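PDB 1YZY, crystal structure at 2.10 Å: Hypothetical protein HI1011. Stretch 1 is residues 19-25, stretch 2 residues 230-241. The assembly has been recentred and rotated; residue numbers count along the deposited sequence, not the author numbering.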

# COMPACT_ATOMS: atom_id res chain seq x y z
N LEU A 19 2.18 -8.76 -4.04
CA LEU A 19 1.37 -9.78 -4.67
C LEU A 19 1.52 -9.74 -6.19
O LEU A 19 1.55 -10.78 -6.84
CB LEU A 19 -0.10 -9.63 -4.28
CG LEU A 19 -0.39 -9.77 -2.78
CD1 LEU A 19 -1.87 -9.54 -2.51
CD2 LEU A 19 0.04 -11.15 -2.28
N VAL A 20 1.63 -8.53 -6.73
CA VAL A 20 1.77 -8.31 -8.18
C VAL A 20 3.18 -8.66 -8.68
O VAL A 20 3.34 -9.22 -9.76
CB VAL A 20 1.42 -6.83 -8.56
CG1 VAL A 20 1.81 -6.52 -10.01
CG2 VAL A 20 -0.07 -6.60 -8.39
N GLU A 21 4.19 -8.25 -7.92
CA GLU A 21 5.57 -8.53 -8.26
C GLU A 21 5.88 -10.03 -8.16
O GLU A 21 6.98 -10.48 -8.48
CB GLU A 21 6.50 -7.73 -7.34
CG GLU A 21 6.50 -6.24 -7.65
CD GLU A 21 6.86 -5.94 -9.10
OE1 GLU A 21 8.05 -5.78 -9.41
OE2 GLU A 21 5.94 -5.87 -9.94
N ASN A 22 4.88 -10.79 -7.72
CA ASN A 22 4.99 -12.23 -7.59
C ASN A 22 3.92 -12.96 -8.39
O ASN A 22 3.43 -14.02 -7.98
CB ASN A 22 5.00 -12.62 -6.11
CG ASN A 22 6.35 -12.38 -5.47
OD1 ASN A 22 7.30 -13.13 -5.70
ND2 ASN A 22 6.46 -11.29 -4.70
N GLY A 23 3.52 -12.34 -9.50
CA GLY A 23 2.56 -12.91 -10.43
C GLY A 23 1.05 -12.94 -10.21
O GLY A 23 0.33 -13.56 -11.01
N LEU A 24 0.55 -12.26 -9.19
CA LEU A 24 -0.89 -12.27 -8.93
C LEU A 24 -1.64 -11.00 -9.38
O LEU A 24 -1.23 -9.90 -9.07
CB LEU A 24 -1.13 -12.50 -7.43
CG LEU A 24 -1.75 -13.84 -7.02
CD1 LEU A 24 -1.06 -15.02 -7.70
CD2 LEU A 24 -1.71 -13.97 -5.50
N SER A 25 -2.71 -11.15 -10.17
CA SER A 25 -3.47 -9.96 -10.57
C SER A 25 -4.15 -9.42 -9.31
O SER A 25 -4.87 -10.16 -8.63
CB SER A 25 -4.47 -10.28 -11.70
OG SER A 25 -5.36 -11.33 -11.38
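Stretch 2 (230-241) RLSGGKKGTNAF

L19 and V20 are helical, and N22 to S25 are loop or turn. Two backbone hydrogen bonds tie these residues back to the helix: G23 N to V20 O at 3.1 Å and L24 N to L19 O at 3.0 Å. R230 to S232 are the end of a helix that begins earlier in the chain. G233 leaves it with positive phi, and G234 has positive phi as well. A240 N donates a hydrogen bond to G237 O at 3.3 Å.

The two segments run antiparallel where they meet. The nearest CA pairs are E21 with G237 at 4.1 Å, N22 with K236 at 4.5 Å and G23 with K235 at 4.6 Å. No backbone-to-backbone hydrogen bond joins them. G23 N lies 3.2 Å from K235 O, but the angle is poor. CA-H...O contacts run from K236 CA to E21 O (3.5 Å) and from N22 CA to K235 O (3.3 Å).

The one direct hydrogen bond across the contact is from S232 OG to N22 O, 2.7 Å. G23 lies close by, with its CA 3.8 Å from S232 CB. A CB on G23 would clash with the CB atoms of S232 and K235. G237 is similarly tight, since a CB there would clash with E21 OE2.

Waters add links. Water 1 donates to E21 OE2 (2.7 Å) and G237 O (3.0 Å). Water 3 donates to N22 OD1 and K235 O, both at 2.7 Å.

Two apolar contacts add to the polar ones. V20 CG1 meets A240 CB at 4.0 Å, and L24 CD1 meets L231 CB at 4.1 Å. The K236 side chain lies against stretch 1, with its CD 3.2 Å from E21 O. The K235 side chain leads away, and its NZ donates a hydrogen bond to K236 O at 2.9 Å.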

# COMPACT_ATOMS: atom_id res chain seq x y z
N ARG A 230 4.08 -18.71 -4.65
CA ARG A 230 3.73 -20.12 -4.73
C ARG A 230 2.51 -20.30 -5.65
O ARG A 230 2.52 -21.16 -6.53
CB ARG A 230 3.42 -20.71 -3.35
CG ARG A 230 3.39 -22.25 -3.34
CD ARG A 230 2.84 -22.83 -2.04
NE ARG A 230 1.40 -22.63 -1.93
CZ ARG A 230 0.48 -23.49 -2.34
NH1 ARG A 230 0.83 -24.65 -2.89
NH2 ARG A 230 -0.80 -23.18 -2.24
N LEU A 231 1.48 -19.49 -5.41
CA LEU A 231 0.24 -19.53 -6.18
C LEU A 231 0.45 -19.25 -7.66
O LEU A 231 -0.29 -19.77 -8.50
CB LEU A 231 -0.77 -18.53 -5.62
CG LEU A 231 -1.35 -18.85 -4.24
CD1 LEU A 231 -2.15 -17.67 -3.70
CD2 LEU A 231 -2.22 -20.08 -4.34
N SER A 232 1.42 -18.39 -7.98
CA SER A 232 1.70 -18.04 -9.36
C SER A 232 2.70 -18.98 -10.03
O SER A 232 2.74 -19.07 -11.26
CB SER A 232 2.23 -16.61 -9.45
OG SER A 232 3.56 -16.51 -8.97
N GLY A 233 3.45 -19.73 -9.22
CA GLY A 233 4.44 -20.65 -9.75
C GLY A 233 5.75 -19.93 -10.07
O GLY A 233 6.40 -20.25 -11.07
N GLY A 234 6.12 -18.97 -9.23
CA GLY A 234 7.35 -18.21 -9.42
C GLY A 234 7.28 -17.03 -10.38
O GLY A 234 8.28 -16.35 -10.60
N LYS A 235 6.11 -16.79 -10.95
CA LYS A 235 5.91 -15.70 -11.90
C LYS A 235 6.25 -14.35 -11.26
O LYS A 235 6.13 -14.18 -10.06
CB LYS A 235 4.47 -15.70 -12.40
CG LYS A 235 4.17 -14.70 -13.51
CD LYS A 235 4.84 -15.09 -14.82
CE LYS A 235 4.85 -13.93 -15.82
NZ LYS A 235 5.73 -12.80 -15.36
N LYS A 236 6.72 -13.42 -12.08
CA LYS A 236 7.05 -12.09 -11.58
C LYS A 236 6.13 -11.03 -12.19
O LYS A 236 5.19 -11.35 -12.92
CB LYS A 236 8.52 -11.76 -11.86
CG LYS A 236 9.50 -12.61 -11.05
CD LYS A 236 9.45 -12.25 -9.58
CE LYS A 236 10.45 -13.07 -8.77
NZ LYS A 236 10.57 -12.57 -7.37
N GLY A 237 6.39 -9.76 -11.87
CA GLY A 237 5.56 -8.68 -12.39
C GLY A 237 5.96 -8.14 -13.75
O GLY A 237 5.62 -7.01 -14.08
N THR A 238 6.70 -8.94 -14.52
CA THR A 238 7.15 -8.52 -15.85
C THR A 238 6.02 -8.30 -16.84
O THR A 238 6.16 -7.53 -17.79
CB THR A 238 8.17 -9.53 -16.46
OG1 THR A 238 7.79 -10.87 -16.13
CG2 THR A 238 9.56 -9.26 -15.93
N ASN A 239 4.88 -8.95 -16.60
CA ASN A 239 3.72 -8.84 -17.48
C ASN A 239 2.55 -8.08 -16.85
O ASN A 239 1.39 -8.29 -17.22
CB ASN A 239 3.27 -10.23 -17.93
CG ASN A 239 4.27 -10.89 -18.85
OD1 ASN A 239 4.49 -10.44 -19.97
ND2 ASN A 239 4.89 -11.97 -18.37
N ALA A 240 2.84 -7.28 -15.84
CA ALA A 240 1.80 -6.47 -15.21
C ALA A 240 1.51 -5.36 -16.21
O ALA A 240 2.41 -4.87 -16.89
CB ALA A 240 2.30 -5.91 -13.89
N PHE A 241 0.24 -4.99 -16.32
CA PHE A 241 -0.19 -3.96 -17.27
C PHE A 241 0.43 -2.58 -17.11
O PHE A 241 0.95 -2.21 -16.05
CB PHE A 241 -1.72 -3.83 -17.24
CG PHE A 241 -2.27 -3.13 -16.02
CD1 PHE A 241 -2.29 -1.73 -15.95
CD2 PHE A 241 -2.77 -3.86 -14.94
CE1 PHE A 241 -2.80 -1.07 -14.83
CE2 PHE A 241 -3.29 -3.21 -13.82
CZ PHE A 241 -3.30 -1.81 -13.76
O HOH W 1 6.46 -4.74 -12.29
O HOH W 2 8.97 -7.72 -11.55
O HOH W 3 7.21 -14.98 -7.68